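Long-range contacts in 2-hydroxyethylphosphonate dioxygenase (Streptomyces viridochromogenes, PDB 4YAR), which uses iron and molecular oxygen to split 2-hydroxyethylphosphonate into hydroxymethylphosphonate and formate, a step in making the antibiotic phosphinothricin tripeptide: residues 110-115 with 192-197; 137-143 with 157-163; 169-175 with 303-307; 361-365 with 399-403. The protein carries 1 engineered substitution. All coordinates share one frame; numbering follows the deposited sequence.

Contact 1. Residues 110-115 with 192-197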
loop_
_atom_site.group_PDB
_atom_site.type_symbol
_atom_site.label_atom_id
_atom_site.label_comp_id
_atom_site.label_asym_id
_atom_site.label_seq_id
_atom_site.Cartn_x
_atom_site.Cartn_y
_atom_site.Cartn_z
ATOM N N PRO A 110 11.061 -0.867 -4.223
ATOM C CA PRO A 110 10.591 -1.236 -5.581
ATOM C C PRO A 110 11.714 -1.928 -6.358
ATOM O O PRO A 110 12.880 -1.688 -6.080
ATOM C CB PRO A 110 10.294 0.106 -6.237
ATOM C CG PRO A 110 10.012 1.036 -5.116
ATOM C CD PRO A 110 10.890 0.576 -3.962
ATOM N N VAL A 111 11.365 -2.856 -7.239
ATOM C CA VAL A 111 12.374 -3.696 -7.899
ATOM C C VAL A 111 12.300 -3.527 -9.405
ATOM O O VAL A 111 11.224 -3.489 -9.979
ATOM C CB VAL A 111 12.161 -5.199 -7.595
ATOM C CG1 VAL A 111 13.193 -6.059 -8.346
ATOM C CG2 VAL A 111 12.313 -5.480 -6.111
ATOM N N VAL A 112 13.455 -3.386 -10.038
ATOM C CA VAL A 112 13.579 -3.508 -11.464
ATOM C C VAL A 112 14.225 -4.826 -11.787
ATOM O O VAL A 112 15.227 -5.208 -11.119
ATOM C CB VAL A 112 14.366 -2.337 -12.050
ATOM C CG1 VAL A 112 14.711 -2.563 -13.501
ATOM C CG2 VAL A 112 13.681 -0.968 -11.826
ATOM N N LEU A 113 13.645 -5.553 -12.745
ATOM C CA LEU A 113 14.222 -6.803 -13.235
ATOM C C LEU A 113 14.620 -6.787 -14.701
ATOM O O LEU A 113 13.880 -6.328 -15.596
ATOM C CB LEU A 113 13.350 -8.011 -13.009
ATOM C CG LEU A 113 12.818 -8.368 -11.652
ATOM C CD1 LEU A 113 11.890 -7.275 -11.208
ATOM C CD2 LEU A 113 12.077 -9.693 -11.678
ATOM N N ASP A 114 15.812 -7.270 -14.951
ATOM C CA ASP A 114 16.192 -7.719 -16.288
ATOM C C ASP A 114 15.535 -9.113 -16.482
ATOM O O ASP A 114 15.672 -9.975 -15.623
ATOM C CB ASP A 114 17.689 -7.939 -16.396
ATOM C CG ASP A 114 18.530 -6.679 -16.524
ATOM O OD1 ASP A 114 18.187 -5.755 -17.166
ATOM O OD2 ASP A 114 19.694 -6.663 -16.005
ATOM N N ILE A 115 14.818 -9.301 -17.593
ATOM C CA ILE A 115 14.179 -10.564 -17.943
ATOM C C ILE A 115 15.122 -11.342 -18.857
ATOM O O ILE A 115 15.422 -10.916 -20.006
ATOM C CB ILE A 115 12.863 -10.276 -18.692
ATOM C CG1 ILE A 115 11.962 -9.366 -17.840
ATOM C CG2 ILE A 115 12.151 -11.575 -19.008
ATOM C CD1 ILE A 115 11.666 -9.814 -16.415
ATOM N N ALA A 192 14.510 -7.093 -22.409
ATOM C CA ALA A 192 13.457 -6.349 -21.619
ATOM C C ALA A 192 13.715 -6.267 -20.145
ATOM O O ALA A 192 14.387 -7.160 -19.515
ATOM C CB ALA A 192 12.083 -6.959 -21.838
ATOM N N ARG A 193 13.177 -5.166 -19.580
ATOM C CA ARG A 193 13.105 -4.962 -18.131
ATOM C C ARG A 193 11.706 -4.685 -17.686
ATOM O O ARG A 193 10.907 -4.202 -18.476
ATOM C CB ARG A 193 13.995 -3.781 -17.686
ATOM C CG ARG A 193 15.462 -3.935 -18.073
ATOM C CD ARG A 193 16.274 -2.855 -17.378
ATOM N NE ARG A 193 15.837 -1.533 -17.863
ATOM C CZ ARG A 193 16.203 -0.399 -17.300
ATOM N NH1 ARG A 193 17.084 -0.394 -16.299
ATOM N NH2 ARG A 193 15.773 0.731 -17.810
ATOM N N ILE A 194 11.400 -5.052 -16.441
ATOM C CA ILE A 194 10.096 -4.711 -15.815
ATOM C C ILE A 194 10.303 -3.956 -14.511
ATOM O O ILE A 194 11.382 -4.043 -13.891
ATOM C CB ILE A 194 9.159 -5.918 -15.554
ATOM C CG1 ILE A 194 9.731 -6.784 -14.450
ATOM C CG2 ILE A 194 8.888 -6.748 -16.804
ATOM C CD1 ILE A 194 8.958 -8.000 -14.144
ATOM N N VAL A 195 9.305 -3.164 -14.102
ATOM C CA VAL A 195 9.197 -2.793 -12.692
ATOM C C VAL A 195 8.120 -3.586 -12.053
ATOM O O VAL A 195 7.006 -3.684 -12.635
ATOM C CB VAL A 195 8.806 -1.324 -12.422
ATOM C CG1 VAL A 195 8.607 -1.094 -10.916
ATOM C CG2 VAL A 195 9.714 -0.355 -13.066
ATOM N N SER A 196 8.410 -4.140 -10.873
ATOM C CA SER A 196 7.413 -4.803 -10.065
ATOM C C SER A 196 7.299 -3.979 -8.797
ATOM O O SER A 196 8.277 -3.848 -8.043
ATOM C CB SER A 196 7.757 -6.241 -9.764
ATOM O OG SER A 196 6.741 -6.859 -8.962
ATOM N N TYR A 197 6.124 -3.406 -8.594
ATOM C CA TYR A 197 5.833 -2.501 -7.502
ATOM C C TYR A 197 4.746 -3.091 -6.574
ATOM O O TYR A 197 3.575 -3.177 -6.974
ATOM C CB TYR A 197 5.309 -1.168 -8.025
ATOM C CG TYR A 197 5.098 -0.144 -6.913
ATOM C CD1 TYR A 197 6.176 0.515 -6.354
ATOM C CD2 TYR A 197 3.835 0.139 -6.431
ATOM C CE1 TYR A 197 6.015 1.415 -5.325
ATOM C CE2 TYR A 197 3.624 1.055 -5.412
ATOM C CZ TYR A 197 4.727 1.714 -4.857
ATOM O OH TYR A 197 4.503 2.604 -3.843
HETATM O O HOH W 1 17.596 -6.358 -19.960
HETATM O O HOH W 2 16.660 -8.893 -21.059
#
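Asp114 runs alongside the methylenes of Arg193, yet the two do not form a salt bridge. OD1 of Asp114 stands 3.4 Å from CG of Arg193, while the guanidinium runs on to Asp383 and OD2 of Asp114 is taken by Tyr99 and Asn97. A long, flexible arginine suits this place because its methylenes can flank one acid while its tip serves another. On the same face Val112 and Val195 meet through their CG2 methyls, 4.2 Å apart. The other face carries Leu113, Ile115 and Ile194. The first torsion of Ile194 (chi1 69°) turns its CG1 to Leu113, whose CD1 it meets at 3.9 Å; the two isoleucines meet crosswise, CD1 of Ile115 lying 4.0 Å from CD1 of Ile194. At the far end CG of Pro110 comes to the edge of the Tyr197 ring, 4.0 Å from CE1. Antiparallel backbone bonds hold the strands, among them Ile194 N to Leu113 O at 2.9 Å. Ser196, a substrate-binding residue in this protein, is paired with Val111; the bond from its N to Val111 O (3.0 Å) holds its strand against 111-115 and leaves the serine hydroxyl out of that pairing.

Contact 2. Residues 137-143 with 157-163. With CD (cadmium ion), chain H.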
loop_
_atom_site.group_PDB
_atom_site.type_symbol
_atom_site.label_atom_id
_atom_site.label_comp_id
_atom_site.label_asym_id
_atom_site.label_seq_id
_atom_site.Cartn_x
_atom_site.Cartn_y
_atom_site.Cartn_z
ATOM N N ASN A 137 5.910 -3.375 -18.093
ATOM C CA ASN A 137 7.014 -3.656 -19.004
ATOM C C ASN A 137 7.704 -2.356 -19.414
ATOM O O ASN A 137 7.123 -1.456 -20.029
ATOM C CB ASN A 137 6.573 -4.449 -20.219
ATOM C CG ASN A 137 7.757 -4.955 -21.086
ATOM O OD1 ASN A 137 8.970 -4.710 -20.814
ATOM N ND2 ASN A 137 7.414 -5.726 -22.118
ATOM N N LEU A 138 8.960 -2.226 -19.078
ATOM C CA LEU A 138 9.750 -1.048 -19.504
ATOM C C LEU A 138 10.295 -1.184 -20.960
ATOM O O LEU A 138 10.769 -0.214 -21.601
ATOM C CB LEU A 138 10.976 -0.888 -18.578
ATOM C CG LEU A 138 10.774 -0.498 -17.110
ATOM C CD1 LEU A 138 12.023 -0.335 -16.228
ATOM C CD2 LEU A 138 9.822 0.686 -17.017
ATOM N N GLY A 139 10.221 -2.353 -21.497
ATOM C CA GLY A 139 10.854 -2.640 -22.789
ATOM C C GLY A 139 12.376 -2.837 -22.798
ATOM O O GLY A 139 12.984 -2.888 -21.777
ATOM N N PRO A 140 13.002 -2.827 -23.979
ATOM C CA PRO A 140 12.354 -2.546 -25.249
ATOM C C PRO A 140 11.587 -3.724 -25.845
ATOM O O PRO A 140 10.853 -3.509 -26.834
ATOM C CB PRO A 140 13.529 -2.238 -26.195
ATOM C CG PRO A 140 14.689 -2.987 -25.587
ATOM C CD PRO A 140 14.473 -2.870 -24.097
ATOM N N GLY A 141 11.759 -4.908 -25.284
ATOM C CA GLY A 141 11.181 -6.144 -25.841
ATOM C C GLY A 141 9.909 -6.616 -25.131
ATOM O O GLY A 141 9.711 -6.318 -23.933
ATOM N N ASP A 142 9.048 -7.284 -25.887
ATOM C CA ASP A 142 7.871 -8.015 -25.350
ATOM C C ASP A 142 8.359 -9.133 -24.450
ATOM O O ASP A 142 9.432 -9.737 -24.699
ATOM C CB ASP A 142 7.061 -8.620 -26.481
ATOM C CG ASP A 142 6.397 -7.614 -27.436
ATOM O OD1 ASP A 142 6.235 -6.389 -27.224
ATOM O OD2 ASP A 142 6.034 -8.098 -28.521
ATOM N N ILE A 143 7.601 -9.416 -23.388
ATOM C CA ILE A 143 7.871 -10.543 -22.519
ATOM C C ILE A 143 6.655 -11.403 -22.377
ATOM O O ILE A 143 5.528 -10.973 -22.659
ATOM C CB ILE A 143 8.342 -10.102 -21.153
ATOM C CG1 ILE A 143 7.217 -9.354 -20.454
ATOM C CG2 ILE A 143 9.580 -9.227 -21.308
ATOM C CD1 ILE A 143 7.507 -8.824 -19.061
ATOM N N ARG A 157 0.488 -14.988 -21.142
ATOM C CA ARG A 157 0.070 -13.880 -21.995
ATOM C C ARG A 157 1.244 -12.945 -22.178
ATOM O O ARG A 157 2.110 -12.821 -21.236
ATOM C CB ARG A 157 -1.068 -13.087 -21.370
ATOM C CG ARG A 157 -1.710 -12.126 -22.365
ATOM C CD ARG A 157 -2.674 -11.130 -21.782
ATOM N NE ARG A 157 -3.828 -11.796 -21.202
ATOM C CZ ARG A 157 -5.030 -11.217 -21.040
ATOM N NH1 ARG A 157 -5.252 -9.946 -21.431
ATOM N NH2 ARG A 157 -6.005 -11.927 -20.473
ATOM N N VAL A 158 1.330 -12.352 -23.360
ATOM C CA VAL A 158 2.410 -11.405 -23.672
ATOM C C VAL A 158 2.127 -9.997 -23.063
ATOM O O VAL A 158 1.113 -9.314 -23.386
ATOM C CB VAL A 158 2.672 -11.300 -25.173
ATOM C CG1 VAL A 158 3.670 -10.189 -25.517
ATOM C CG2 VAL A 158 3.178 -12.600 -25.723
ATOM N N LEU A 159 3.066 -9.542 -22.249
ATOM C CA LEU A 159 3.104 -8.155 -21.850
ATOM C C LEU A 159 3.974 -7.393 -22.834
ATOM O O LEU A 159 5.203 -7.513 -22.819
ATOM C CB LEU A 159 3.757 -8.044 -20.484
ATOM C CG LEU A 159 3.003 -8.106 -19.206
ATOM C CD1 LEU A 159 3.205 -9.516 -18.644
ATOM C CD2 LEU A 159 3.628 -7.061 -18.308
ATOM N N HIS A 160 3.328 -6.621 -23.678
ATOM C CA HIS A 160 3.974 -5.954 -24.779
ATOM C C HIS A 160 4.761 -4.758 -24.246
ATOM O O HIS A 160 4.410 -4.152 -23.236
ATOM C CB HIS A 160 2.936 -5.479 -25.794
ATOM C CG HIS A 160 2.405 -6.574 -26.669
ATOM N ND1 HIS A 160 3.009 -6.955 -27.852
ATOM C CD2 HIS A 160 1.424 -7.481 -26.440
ATOM C CE1 HIS A 160 2.365 -8.003 -28.350
ATOM N NE2 HIS A 160 1.407 -8.344 -27.510
ATOM N N ALA A 161 5.807 -4.430 -24.962
ATOM C CA ALA A 161 6.495 -3.188 -24.842
ATOM C C ALA A 161 6.020 -2.304 -25.950
ATOM O O ALA A 161 5.711 -2.765 -27.000
ATOM C CB ALA A 161 7.992 -3.391 -24.993
ATOM N N ASN A 162 6.054 -1.002 -25.717
ATOM C CA ASN A 162 5.686 -0.023 -26.751
ATOM C C ASN A 162 6.831 0.040 -27.784
ATOM O O ASN A 162 7.959 0.370 -27.403
ATOM C CB ASN A 162 5.478 1.310 -26.125
ATOM C CG ASN A 162 4.903 2.328 -27.075
ATOM O OD1 ASN A 162 4.802 2.082 -28.241
ATOM N ND2 ASN A 162 4.603 3.509 -26.569
ATOM N N HIS A 163 6.507 -0.272 -29.060
ATOM C CA HIS A 163 7.479 -0.168 -30.136
ATOM C C HIS A 163 7.372 1.176 -30.908
ATOM O O HIS A 163 8.190 1.442 -31.814
ATOM C CB HIS A 163 7.363 -1.322 -31.101
ATOM C CG HIS A 163 7.100 -2.635 -30.440
ATOM N ND1 HIS A 163 8.000 -3.232 -29.576
ATOM C CD2 HIS A 163 6.047 -3.471 -30.546
ATOM C CE1 HIS A 163 7.481 -4.381 -29.154
ATOM N NE2 HIS A 163 6.300 -4.555 -29.761
HETATM CD CD CD H . 4.814 -6.052 -29.070
HETATM O O HOH W 3 10.213 -1.543 -28.342
HETATM O O HOH W 4 3.596 -3.787 -28.687
#
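Leu159 O is gripped by two donors that reach it from opposite faces of its carbonyl plane: Asn137 ND2 at 2.9 Å and, in a nearly straight bond, Ile143 N at 3.1 Å. The Asn137 amide extends across with CG anti to the backbone N (chi1 -171°), and its other N-H goes to Gly141 O, while OD1 accepts from Gly139 N in an Asx turn. Asparagine fits because one amide both donates twice and accepts. Asp142 chelates a cadmium ion through OD1 and OD2, each 2.4 Å from the metal, and OD1 also takes the N-H of Ala161 on its anti side at 3.0 Å. His160 ND1 and His163 NE2 are further ligands, the latter 2.2 Å from the cadmium, with a water and two atoms from elsewhere in the structure. The His160 ring stands 75° from the carboxylate plane, and Ala161 O lies over the centre of one face of the His163 ring. The small Ala161 methyl fits close to Gly139, its CB 3.7 Å from CA of that glycine. Ile143 packs on Leu159, joining strands 143-146 and 156-159, while Asn137 belongs to strand 133-140, between 192-198 and 173-176.

Contact 3. Residues 169-175 with 303-307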
loop_
_atom_site.group_PDB
_atom_site.type_symbol
_atom_site.label_atom_id
_atom_site.label_comp_id
_atom_site.label_asym_id
_atom_site.label_seq_id
_atom_site.Cartn_x
_atom_site.Cartn_y
_atom_site.Cartn_z
ATOM N N ILE A 169 4.959 6.086 -22.436
ATOM C CA ILE A 169 4.135 4.928 -22.053
ATOM C C ILE A 169 4.929 3.744 -22.473
ATOM O O ILE A 169 5.114 3.468 -23.692
ATOM C CB ILE A 169 2.737 4.964 -22.726
ATOM C CG1 ILE A 169 1.987 6.256 -22.356
ATOM C CG2 ILE A 169 1.997 3.633 -22.491
ATOM C CD1 ILE A 169 0.731 6.616 -23.142
ATOM N N THR A 170 5.540 3.082 -21.506
ATOM C CA THR A 170 6.613 2.169 -21.786
ATOM C C THR A 170 6.121 0.807 -22.326
ATOM O O THR A 170 6.821 0.130 -23.129
ATOM C CB THR A 170 7.514 1.940 -20.548
ATOM O OG1 THR A 170 6.786 1.241 -19.505
ATOM C CG2 THR A 170 8.032 3.254 -20.018
ATOM N N GLY A 171 4.926 0.403 -21.904
ATOM C CA GLY A 171 4.426 -0.954 -22.137
ATOM C C GLY A 171 3.127 -1.279 -21.409
ATOM O O GLY A 171 2.582 -0.453 -20.730
ATOM N N ASP A 172 2.671 -2.482 -21.611
ATOM C CA ASP A 172 1.500 -3.001 -20.933
ATOM C C ASP A 172 1.769 -3.051 -19.422
ATOM O O ASP A 172 2.954 -3.222 -18.961
ATOM C CB ASP A 172 1.183 -4.437 -21.419
ATOM C CG ASP A 172 0.627 -4.553 -22.860
ATOM O OD1 ASP A 172 0.234 -3.584 -23.531
ATOM O OD2 ASP A 172 0.642 -5.706 -23.386
ATOM N N SER A 173 0.686 -3.022 -18.640
ATOM C CA SER A 173 0.774 -3.208 -17.207
ATOM C C SER A 173 -0.363 -4.040 -16.715
ATOM O O SER A 173 -1.386 -4.114 -17.376
ATOM C CB SER A 173 0.814 -1.852 -16.453
ATOM O OG SER A 173 -0.318 -1.070 -16.793
ATOM N N TYR A 174 -0.189 -4.662 -15.576
ATOM C CA TYR A 174 -1.260 -5.359 -14.922
ATOM C C TYR A 174 -1.040 -5.462 -13.406
ATOM O O TYR A 174 0.101 -5.328 -12.887
ATOM C CB TYR A 174 -1.462 -6.765 -15.519
ATOM C CG TYR A 174 -0.450 -7.794 -15.040
ATOM C CD1 TYR A 174 0.892 -7.757 -15.407
ATOM C CD2 TYR A 174 -0.873 -8.844 -14.206
ATOM C CE1 TYR A 174 1.788 -8.699 -14.940
ATOM C CE2 TYR A 174 0.005 -9.793 -13.759
ATOM C CZ TYR A 174 1.328 -9.744 -14.128
ATOM O OH TYR A 174 2.173 -10.708 -13.601
ATOM N N VAL A 175 -2.115 -5.841 -12.720
ATOM C CA VAL A 175 -2.065 -6.065 -11.301
ATOM C C VAL A 175 -2.116 -7.544 -11.071
ATOM O O VAL A 175 -3.068 -8.224 -11.478
ATOM C CB VAL A 175 -3.212 -5.460 -10.544
ATOM C CG1 VAL A 175 -3.062 -5.863 -9.066
ATOM C CG2 VAL A 175 -3.177 -3.964 -10.720
ATOM N N THR A 303 -7.707 -6.656 -14.848
ATOM C CA THR A 303 -6.967 -5.412 -14.567
ATOM C C THR A 303 -6.019 -5.057 -15.713
ATOM O O THR A 303 -5.485 -3.896 -15.815
ATOM C CB THR A 303 -6.126 -5.542 -13.300
ATOM O OG1 THR A 303 -5.238 -6.649 -13.467
ATOM C CG2 THR A 303 -6.986 -5.806 -12.152
ATOM N N TRP A 304 -5.743 -6.046 -16.525
ATOM C CA TRP A 304 -4.802 -5.881 -17.641
ATOM C C TRP A 304 -4.978 -4.538 -18.355
ATOM O O TRP A 304 -6.077 -4.211 -18.821
ATOM C CB TRP A 304 -5.034 -6.954 -18.640
ATOM C CG TRP A 304 -3.927 -7.131 -19.681
ATOM C CD1 TRP A 304 -3.845 -6.558 -20.919
ATOM C CD2 TRP A 304 -2.762 -7.930 -19.526
ATOM N NE1 TRP A 304 -2.705 -7.013 -21.569
ATOM C CE2 TRP A 304 -2.014 -7.830 -20.717
ATOM C CE3 TRP A 304 -2.260 -8.732 -18.479
ATOM C CZ2 TRP A 304 -0.829 -8.521 -20.908
ATOM C CZ3 TRP A 304 -1.078 -9.404 -18.675
ATOM C CH2 TRP A 304 -0.373 -9.298 -19.879
ATOM N N THR A 305 -3.895 -3.806 -18.544
ATOM C CA THR A 305 -3.957 -2.488 -19.192
ATOM C C THR A 305 -2.917 -2.448 -20.332
ATOM O O THR A 305 -1.710 -2.619 -20.106
ATOM C CB THR A 305 -3.688 -1.373 -18.220
ATOM O OG1 THR A 305 -4.684 -1.402 -17.206
ATOM C CG2 THR A 305 -3.667 -0.009 -18.834
ATOM N N THR A 306 -3.419 -2.270 -21.552
ATOM C CA THR A 306 -2.544 -2.304 -22.734
ATOM C C THR A 306 -1.924 -0.932 -22.950
ATOM O O THR A 306 -2.351 0.060 -22.391
ATOM C CB THR A 306 -3.308 -2.657 -24.027
ATOM O OG1 THR A 306 -4.299 -1.655 -24.281
ATOM C CG2 THR A 306 -3.970 -3.983 -23.919
ATOM N N ILE A 307 -0.920 -0.885 -23.825
ATOM C CA ILE A 307 -0.360 0.390 -24.253
ATOM C C ILE A 307 -1.480 1.326 -24.763
ATOM O O ILE A 307 -1.525 2.517 -24.436
ATOM C CB ILE A 307 0.656 0.127 -25.355
ATOM C CG1 ILE A 307 1.878 -0.624 -24.759
ATOM C CG2 ILE A 307 1.171 1.389 -25.921
ATOM C CD1 ILE A 307 2.490 -1.620 -25.731
HETATM O O HOH W 5 -1.646 -6.797 -24.227
#
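CZ3 of Trp304 lies over one face of the Tyr174 ring, 4.0 Å from CG of Tyr174, the planes inclined at 34°. CE3 of Trp304 also rests 3.6 Å from CB of Tyr174, Arg157 makes a cation-pi contact with the indole, and a water lies at the indole edge, in its plane, where it accepts from NE1 and donates to OD2 of Asp172. With CG anti to its backbone N (chi1 -166°), the tryptophan swings its broad ring back to Tyr174 although its first bond points away. Asp172 divides its two oxygens: OD1 accepts from Ile307 N at 3.0 Å, nearly along the C-O axis, whereas OD2 is held by His160 N besides the water. A short acid suits this spot, since it can receive an N-H at the first turn of helix 307-312. Ser173 and Thr305 form a single antiparallel bridge, both bonds 2.8 Å long, Ser173 N to Thr305 O and Thr305 N to Ser173 O. CG1 of Ile307 packs on the Gly171 backbone. The contact thus lays the segment leading into helix 307-312 against strand 173-176, the outermost strand beside 133-140, with Trp147 bordering both aromatic rings.

Contact 4. Residues 361-365 with 399-403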
loop_
_atom_site.group_PDB
_atom_site.type_symbol
_atom_site.label_atom_id
_atom_site.label_comp_id
_atom_site.label_asym_id
_atom_site.label_seq_id
_atom_site.Cartn_x
_atom_site.Cartn_y
_atom_site.Cartn_z
ATOM N N THR A 361 12.598 7.510 -16.430
ATOM C CA THR A 361 12.804 6.702 -17.633
ATOM C C THR A 361 13.358 7.472 -18.812
ATOM O O THR A 361 13.947 6.848 -19.698
ATOM C CB THR A 361 11.571 6.003 -18.098
ATOM O OG1 THR A 361 10.563 6.950 -18.426
ATOM C CG2 THR A 361 11.031 5.044 -17.002
ATOM N N GLU A 362 13.350 8.779 -18.750
ATOM C CA GLU A 362 13.944 9.614 -19.789
ATOM C C GLU A 362 14.245 10.981 -19.258
ATOM O O GLU A 362 13.419 11.599 -18.592
ATOM C CB GLU A 362 13.003 9.778 -20.953
ATOM C CG GLU A 362 13.690 10.175 -22.248
ATOM C CD GLU A 362 12.652 10.565 -23.270
ATOM O OE1 GLU A 362 12.099 9.637 -23.909
ATOM O OE2 GLU A 362 12.369 11.774 -23.389
ATOM N N GLY A 363 15.422 11.502 -19.626
ATOM C CA GLY A 363 15.752 12.892 -19.342
ATOM C C GLY A 363 16.553 13.063 -18.074
ATOM O O GLY A 363 16.733 12.128 -17.229
ATOM N N ARG A 364 17.065 14.265 -17.893
ATOM C CA ARG A 364 17.749 14.607 -16.629
ATOM C C ARG A 364 16.713 15.514 -15.984
ATOM O O ARG A 364 16.527 16.669 -16.436
ATOM C CB ARG A 364 19.094 15.356 -16.807
ATOM C CG ARG A 364 19.719 15.728 -15.469
ATOM C CD ARG A 364 21.112 16.342 -15.508
ATOM N NE ARG A 364 22.146 15.412 -15.932
ATOM C CZ ARG A 364 22.845 15.490 -17.068
ATOM N NH1 ARG A 364 22.635 16.470 -17.948
ATOM N NH2 ARG A 364 23.788 14.584 -17.318
ATOM N N LEU A 365 16.001 14.949 -15.007
ATOM C CA LEU A 365 14.904 15.609 -14.298
ATOM C C LEU A 365 15.320 16.098 -12.916
ATOM O O LEU A 365 16.221 15.528 -12.247
ATOM C CB LEU A 365 13.679 14.684 -14.175
ATOM C CG LEU A 365 13.029 14.125 -15.471
ATOM C CD1 LEU A 365 11.760 13.285 -15.192
ATOM C CD2 LEU A 365 12.711 15.274 -16.421
ATOM N N THR A 399 12.729 18.007 -18.915
ATOM C CA THR A 399 12.075 17.454 -20.040
ATOM C C THR A 399 12.427 15.976 -20.042
ATOM O O THR A 399 13.560 15.585 -20.222
ATOM C CB THR A 399 12.579 18.139 -21.338
ATOM O OG1 THR A 399 12.130 19.498 -21.288
ATOM C CG2 THR A 399 11.993 17.477 -22.589
ATOM N N GLY A 400 11.416 15.171 -19.802
ATOM C CA GLY A 400 11.650 13.790 -19.516
ATOM C C GLY A 400 10.385 13.122 -19.047
ATOM O O GLY A 400 9.249 13.606 -19.281
ATOM N N THR A 401 10.586 11.923 -18.548
ATOM C CA THR A 401 9.503 11.009 -18.201
ATOM C C THR A 401 9.857 10.347 -16.904
ATOM O O THR A 401 11.005 9.927 -16.648
ATOM C CB THR A 401 9.301 9.893 -19.266
ATOM O OG1 THR A 401 9.122 10.490 -20.525
ATOM C CG2 THR A 401 8.007 9.048 -18.972
ATOM N N VAL A 402 8.830 10.198 -16.088
ATOM C CA VAL A 402 9.004 9.518 -14.855
ATOM C C VAL A 402 7.819 8.597 -14.615
ATOM O O VAL A 402 6.675 8.966 -14.942
ATOM C CB VAL A 402 9.234 10.542 -13.717
ATOM C CG1 VAL A 402 7.983 11.365 -13.440
ATOM C CG2 VAL A 402 9.642 9.856 -12.432
ATOM N N LEU A 403 8.070 7.453 -13.992
ATOM C CA LEU A 403 6.938 6.580 -13.565
ATOM C C LEU A 403 6.640 6.890 -12.098
ATOM O O LEU A 403 7.569 7.091 -11.318
ATOM C CB LEU A 403 7.334 5.115 -13.726
ATOM C CG LEU A 403 7.749 4.573 -15.103
ATOM C CD1 LEU A 403 7.763 3.064 -15.177
ATOM C CD2 LEU A 403 6.882 5.149 -16.167
HETATM O O HOH W 6 9.961 8.822 -22.518
HETATM O O HOH W 7 15.480 18.050 -18.637
#
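Thr401 is shared by Thr361 and Glu362, a classic beta bulge. Thr401 O receives Thr361 N at 2.9 Å, from above its carbonyl plane, and more weakly Glu362 N at 3.4 Å; Thr401 N returns a bond of 2.9 Å to Glu362 O. Waters supply further polar links. One donates to OE1 of Glu362 and is hydrogen-bonded to OG1 of Thr401, so two polar side chains suit this bridge; another joins Arg364 O to Thr399 N. Leu365 makes the main apolar contacts: CD2 lies 3.6 Å from CA of Gly400, and CD1 meets CB of Val402 at 4.0 Å. OG1 of Thr361, set by chi1 of 61°, sits 3.3 Å from CB of Thr401, while CG2 packs against CG of Leu403 at 3.8 Å. At the closest pair of CA atoms, Gly363 and Gly400, a CB on either would point across and clash, on Gly363 with Thr399 O and on Gly400 with Glu362 O; Gly363 also has backbone angles that glycine alone takes easily. The contact pairs the end of strand 355-362 with the start of 400-407; strand 335-343 follows on the far side of 400-407, and Trp396 of strand 394-397 packs on Leu365 and Val402.

Contacts 1, 2 and 3 share the six-stranded sheet. Contact 2 is nested within the chain loop that contact 1 closes, and the two join directly, Arg193 O receiving Leu138 N at 2.8 Å; their centres are about 12 Å apart. Contacts 2 and 3 are closer, about 9 Å between centres, and Asn137 O meets Thr170 OG1 at 2.8 Å. Contact 4 belongs to the other large sheet but touches contact 2 where Leu403 meets Leu138. Both contact 1 and contact 3 border the iron site, whose His129 and His182 hold cadmium in this crystal: the Ser196 side chain is about 6 Å from that of His129, and the Tyr174 side chain about 5 Å from that of His182. Tyr174 also borders the engineered His176.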